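Long-range contacts in diaminopropionate ammonia-lyase (Escherichia coli, PDB 4D9M), which uses pyridoxal 5'-phosphate to break down both L- and D-alpha,beta-diaminopropionate into pyruvate and ammonia, working as a homodimer: residues 229-234 and 264-269; 258-263 and 287-292. All coordinates share one frame; numbering follows the deposited sequence.

Overall arrangement
Both contacts lie where the neighbouring parallel strands 226-230 and 254-260 end, beside the bound aminoacrylate Schiff base of the cofactor, and their centres are about 7 Å apart. Contact 1 is wholly buried: helix 265-272 packs an apolar tip against the glycine turn that binds the phosphate. Contact 2 is only partly buried; there the end of strand 254-260 and the residues after it meet the loop 287-292, which borders the pyridine ring. Neither has a hydrogen bond between its own segments. The two are tied together by the Cys265-Cys291 disulfide and by Glu259 of contact 2, which binds amides at the start of the helix of contact 1.

Contact 1 (229-234 and 264-269); sequences LQAGVG and DCIYRS. With 0JO (2-{[(E)-{3-hydroxy-2-methyl-5-[(phosphonooxy)methyl]pyridin-4-yl}methylidene]amino}prop-2-enoic acid), chain D.
Ile266 pushes its CD1 methyl against the backbone of the turn 231-234, where it lies 3.5 Å from Val233 O and 3.6 Å from Gly234 CA. The same group meets Ala231 CB at 3.8 Å, so one methyl touches all four residues 231-234. With chi1 at -75°, CG1 stands opposite the carbonyl carbon, and this carries CD1 out from the helix to the turn. A side chain on Gly234 would run into CD1 and, at the positive phi of 90°, also into the Val233 carbonyl.

Next to this, Cys265 SG rests 3.4 Å from Gly232 O, a van der Waals approach made by a sulfur already bound to Cys291.

The turn also grips the cofactor phosphate. OP3 accepts Gly232 N at 2.8 Å and Gly234 N at 2.7 Å, and Gly234 sits at the N-cap position of helix 235-248, whose dipole probably helps to stabilise the negative charge. This arrangement is consistent with the glycine-rich phosphate loop of fold type II pyridoxal enzymes.

On the helix side, Asp264 occupies the N-cap position without a capping bond; its OD1 instead forms a salt bridge with Arg268 NE at 2.9 Å. The amides of Ile266 and Tyr267 are bound by the Glu259 carboxylate. Cys265 O receives Ser269 N and, from the opposite face of its plane, Ser269 OG at 2.8 Å.

Helix 265-272 thus packs beside the end of strand 226-230, with Ile266 also touching Phe309 of strand 308-312 and the adjoining strand 254-260 supplying Ile257 and Glu259 against Ala231.

Contact 2 (258-263 and 287-292); sequences VEPDKA and AGLACG. With 0JO (2-{[(E)-{3-hydroxy-2-methyl-5-[(phosphonooxy)methyl]pyridin-4-yl}methylidene]amino}prop-2-enoic acid), chain D.
Ala263 N donates a hydrogen bond to Pro260 O at 3.3 Å, closing the turn after strand 254-260 and joining the two residues that meet the loop 287-292. Across from them, Leu289 O has Pro260 CG 3.5 Å away and Ala263 CB 3.8 Å away as van der Waals neighbours. The proline ring crosses the Leu289 side chain at about a right angle, its CD lying 3.6 Å from Leu289 CB. An alanine in place of Pro260 would lack CG and CD and would probably leave a gap beside Leu289 CB and its carbonyl.

Further along, Ala263 CB packs 3.6 Å from Cys291 N, while Cys291 CB returns toward Ala263 O at 3.9 Å. Leu289 faces two ways: CB rests on the proline, and with CG anti to the carbonyl carbon (chi1 -52°) the branch swings so that CD2 reaches the cofactor, 3.5 Å from C6 of the pyridine ring. Gly288 O comes within 3.0 Å of the imine carbon C4A.

Ala290 brings the loop close to Asp120, the probable base for the L-isomer. A loop bordering the cofactor ring and braced on a strand end of the central sheet fits the active-site cleft of a fold type II pyridoxal enzyme.

Contact 1 (229-234 and 264-269)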
# COMPACT_ATOMS: atom_id res chain seq x y z
N LEU B 229 -4.81 1.90 -22.15
CA LEU B 229 -5.59 0.67 -22.21
C LEU B 229 -4.68 -0.54 -22.23
O LEU B 229 -3.90 -0.72 -23.17
CB LEU B 229 -6.52 0.65 -23.43
CG LEU B 229 -7.56 1.78 -23.47
CD1 LEU B 229 -8.29 1.80 -24.81
CD2 LEU B 229 -8.53 1.66 -22.31
N GLN B 230 -4.75 -1.34 -21.17
CA GLN B 230 -4.02 -2.59 -21.12
C GLN B 230 -4.64 -3.57 -22.12
O GLN B 230 -5.83 -3.47 -22.44
CB GLN B 230 -3.98 -3.20 -19.70
CG GLN B 230 -5.32 -3.33 -18.99
CD GLN B 230 -5.72 -2.07 -18.26
OE1 GLN B 230 -6.23 -1.12 -18.86
NE2 GLN B 230 -5.50 -2.05 -16.95
N ALA B 231 -3.82 -4.49 -22.63
CA ALA B 231 -4.29 -5.42 -23.64
C ALA B 231 -3.78 -6.83 -23.42
O ALA B 231 -2.62 -7.04 -23.06
CB ALA B 231 -3.90 -4.93 -25.03
N GLY B 232 -4.69 -7.78 -23.61
CA GLY B 232 -4.36 -9.19 -23.75
C GLY B 232 -4.50 -9.50 -25.22
O GLY B 232 -3.53 -9.38 -25.97
N VAL B 233 -5.71 -9.86 -25.63
CA VAL B 233 -6.02 -10.01 -27.06
C VAL B 233 -6.60 -8.73 -27.68
O VAL B 233 -6.73 -8.62 -28.90
CB VAL B 233 -6.94 -11.22 -27.35
CG1 VAL B 233 -6.22 -12.52 -27.05
CG2 VAL B 233 -8.25 -11.12 -26.58
N GLY B 234 -6.97 -7.77 -26.83
CA GLY B 234 -7.44 -6.46 -27.29
C GLY B 234 -8.93 -6.32 -27.51
O GLY B 234 -9.36 -5.44 -28.25
N ASP B 264 3.48 -9.32 -25.91
CA ASP B 264 3.08 -8.09 -26.59
C ASP B 264 2.67 -8.34 -28.05
O ASP B 264 3.36 -7.94 -28.99
CB ASP B 264 4.17 -7.01 -26.47
CG ASP B 264 5.51 -7.44 -27.08
OD1 ASP B 264 5.85 -8.65 -27.04
OD2 ASP B 264 6.23 -6.56 -27.61
N CYS B 265 1.52 -9.00 -28.23
CA CYS B 265 1.05 -9.37 -29.57
C CYS B 265 0.53 -8.18 -30.37
O CYS B 265 0.71 -8.11 -31.59
CB CYS B 265 -0.02 -10.47 -29.48
SG CYS B 265 -1.60 -9.98 -28.73
N ILE B 266 -0.12 -7.24 -29.69
CA ILE B 266 -0.69 -6.07 -30.34
C ILE B 266 0.40 -5.03 -30.66
O ILE B 266 0.34 -4.37 -31.70
CB ILE B 266 -1.86 -5.48 -29.53
CG1 ILE B 266 -3.09 -6.38 -29.71
CG2 ILE B 266 -2.19 -4.06 -29.95
CD1 ILE B 266 -4.01 -6.44 -28.51
N TYR B 267 1.38 -4.92 -29.77
CA TYR B 267 2.57 -4.10 -30.03
C TYR B 267 3.30 -4.59 -31.28
O TYR B 267 3.55 -3.80 -32.19
CB TYR B 267 3.52 -4.12 -28.82
CG TYR B 267 4.78 -3.30 -29.01
CD1 TYR B 267 4.82 -1.96 -28.64
CD2 TYR B 267 5.94 -3.87 -29.54
CE1 TYR B 267 5.97 -1.20 -28.81
CE2 TYR B 267 7.10 -3.13 -29.71
CZ TYR B 267 7.11 -1.79 -29.34
OH TYR B 267 8.25 -1.04 -29.50
N ARG B 268 3.62 -5.88 -31.31
CA ARG B 268 4.33 -6.49 -32.44
C ARG B 268 3.51 -6.39 -33.73
O ARG B 268 4.07 -6.17 -34.80
CB ARG B 268 4.68 -7.95 -32.14
CG ARG B 268 5.75 -8.14 -31.08
CD ARG B 268 5.81 -9.60 -30.63
NE ARG B 268 6.79 -9.81 -29.57
CZ ARG B 268 7.26 -11.00 -29.19
NH1 ARG B 268 6.83 -12.11 -29.78
NH2 ARG B 268 8.15 -11.08 -28.21
N SER B 269 2.19 -6.56 -33.61
CA SER B 269 1.28 -6.31 -34.72
C SER B 269 1.29 -4.84 -35.12
O SER B 269 1.13 -4.51 -36.30
CB SER B 269 -0.15 -6.74 -34.37
OG SER B 269 -0.24 -8.14 -34.27
O 0JO D . -10.51 -13.01 -18.33
C 0JO D . -9.74 -13.55 -19.15
OXT 0JO D . -9.82 -14.78 -19.42
CA 0JO D . -8.72 -12.72 -19.80
CB 0JO D . -8.04 -13.13 -20.87
N 0JO D . -8.49 -11.52 -19.24
C4A 0JO D . -8.24 -10.45 -19.87
C4 0JO D . -8.02 -9.19 -19.11
C3 0JO D . -8.27 -9.14 -17.74
O3 0JO D . -8.72 -10.25 -17.07
C2 0JO D . -8.06 -7.96 -17.05
C2A 0JO D . -8.33 -7.89 -15.58
N1 0JO D . -7.62 -6.84 -17.68
C6 0JO D . -7.38 -6.86 -18.99
C5 0JO D . -7.56 -8.03 -19.73
C5A 0JO D . -7.26 -7.97 -21.21
OP4 0JO D . -8.47 -7.85 -21.93
P 0JO D . -8.55 -8.41 -23.43
OP3 0JO D . -7.42 -7.71 -24.14
OP1 0JO D . -9.94 -7.99 -23.85
OP2 0JO D . -8.33 -9.90 -23.30

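Contact 2 (258-263 and 287-292)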
# COMPACT_ATOMS: atom_id res chain seq x y z
N VAL B 258 -1.18 -0.71 -23.69
CA VAL B 258 -0.15 -1.24 -22.80
C VAL B 258 -0.16 -2.77 -22.78
O VAL B 258 -1.20 -3.39 -22.55
CB VAL B 258 -0.32 -0.69 -21.36
CG1 VAL B 258 0.84 -1.13 -20.48
CG2 VAL B 258 -0.43 0.83 -21.36
N GLU B 259 1.00 -3.36 -23.01
CA GLU B 259 1.17 -4.82 -22.98
C GLU B 259 2.40 -5.27 -22.21
O GLU B 259 3.40 -4.55 -22.16
CB GLU B 259 1.26 -5.37 -24.40
CG GLU B 259 -0.08 -5.63 -25.05
CD GLU B 259 0.07 -6.08 -26.49
OE1 GLU B 259 0.82 -5.40 -27.24
OE2 GLU B 259 -0.53 -7.10 -26.86
N PRO B 260 2.34 -6.48 -21.61
CA PRO B 260 3.50 -7.11 -20.98
C PRO B 260 4.55 -7.53 -21.99
O PRO B 260 4.24 -7.86 -23.14
CB PRO B 260 2.91 -8.34 -20.30
CG PRO B 260 1.64 -8.62 -21.04
CD PRO B 260 1.12 -7.28 -21.42
N ASP B 261 5.80 -7.52 -21.54
CA ASP B 261 6.97 -7.84 -22.36
C ASP B 261 6.87 -9.20 -23.05
O ASP B 261 7.13 -9.32 -24.25
CB ASP B 261 8.22 -7.81 -21.47
CG ASP B 261 9.43 -7.29 -22.19
OD1 ASP B 261 9.26 -6.59 -23.21
OD2 ASP B 261 10.55 -7.59 -21.73
N LYS B 262 6.48 -10.21 -22.28
CA LYS B 262 6.51 -11.60 -22.75
C LYS B 262 5.32 -11.98 -23.64
O LYS B 262 5.29 -13.07 -24.22
CB LYS B 262 6.61 -12.56 -21.55
CG LYS B 262 7.86 -12.37 -20.70
N ALA B 263 4.34 -11.08 -23.76
CA ALA B 263 3.15 -11.34 -24.57
C ALA B 263 2.60 -10.08 -25.25
O ALA B 263 1.39 -9.81 -25.20
CB ALA B 263 2.07 -12.01 -23.72
N ALA B 287 -1.39 -12.08 -15.65
CA ALA B 287 -2.37 -13.05 -16.12
C ALA B 287 -3.64 -12.32 -16.50
O ALA B 287 -4.25 -11.62 -15.68
CB ALA B 287 -2.64 -14.11 -15.06
N GLY B 288 -4.04 -12.47 -17.76
CA GLY B 288 -5.12 -11.67 -18.32
C GLY B 288 -4.61 -10.94 -19.54
O GLY B 288 -5.36 -10.68 -20.48
N LEU B 289 -3.32 -10.64 -19.54
CA LEU B 289 -2.69 -9.92 -20.64
C LEU B 289 -1.80 -10.82 -21.51
O LEU B 289 -1.07 -10.35 -22.38
CB LEU B 289 -1.92 -8.69 -20.13
CG LEU B 289 -2.70 -7.73 -19.22
CD1 LEU B 289 -1.86 -6.54 -18.79
CD2 LEU B 289 -3.98 -7.25 -19.88
N ALA B 290 -1.88 -12.13 -21.26
CA ALA B 290 -1.23 -13.12 -22.11
C ALA B 290 -1.90 -13.14 -23.48
O ALA B 290 -3.11 -12.94 -23.59
CB ALA B 290 -1.29 -14.50 -21.47
N CYS B 291 -1.11 -13.38 -24.52
CA CYS B 291 -1.62 -13.35 -25.88
C CYS B 291 -0.79 -14.26 -26.77
O CYS B 291 0.44 -14.15 -26.82
CB CYS B 291 -1.60 -11.92 -26.43
SG CYS B 291 -2.37 -11.73 -28.05
N GLY B 292 -1.47 -15.16 -27.47
CA GLY B 292 -0.84 -15.97 -28.49
C GLY B 292 -1.22 -15.37 -29.83
O GLY B 292 -0.36 -14.90 -30.57
O 0JO D . -10.51 -13.01 -18.33
C 0JO D . -9.74 -13.55 -19.15
OXT 0JO D . -9.82 -14.78 -19.42
CA 0JO D . -8.72 -12.72 -19.80
CB 0JO D . -8.04 -13.13 -20.87
N 0JO D . -8.49 -11.52 -19.24
C4A 0JO D . -8.24 -10.45 -19.87
C4 0JO D . -8.02 -9.19 -19.11
C3 0JO D . -8.27 -9.14 -17.74
O3 0JO D . -8.72 -10.25 -17.07
C2 0JO D . -8.06 -7.96 -17.05
C2A 0JO D . -8.33 -7.89 -15.58
N1 0JO D . -7.62 -6.84 -17.68
C6 0JO D . -7.38 -6.86 -18.99
C5 0JO D . -7.56 -8.03 -19.73
C5A 0JO D . -7.26 -7.97 -21.21
OP4 0JO D . -8.47 -7.85 -21.93
P 0JO D . -8.55 -8.41 -23.43
OP3 0JO D . -7.42 -7.71 -24.14
OP1 0JO D . -9.94 -7.99 -23.85
OP2 0JO D . -8.33 -9.90 -23.30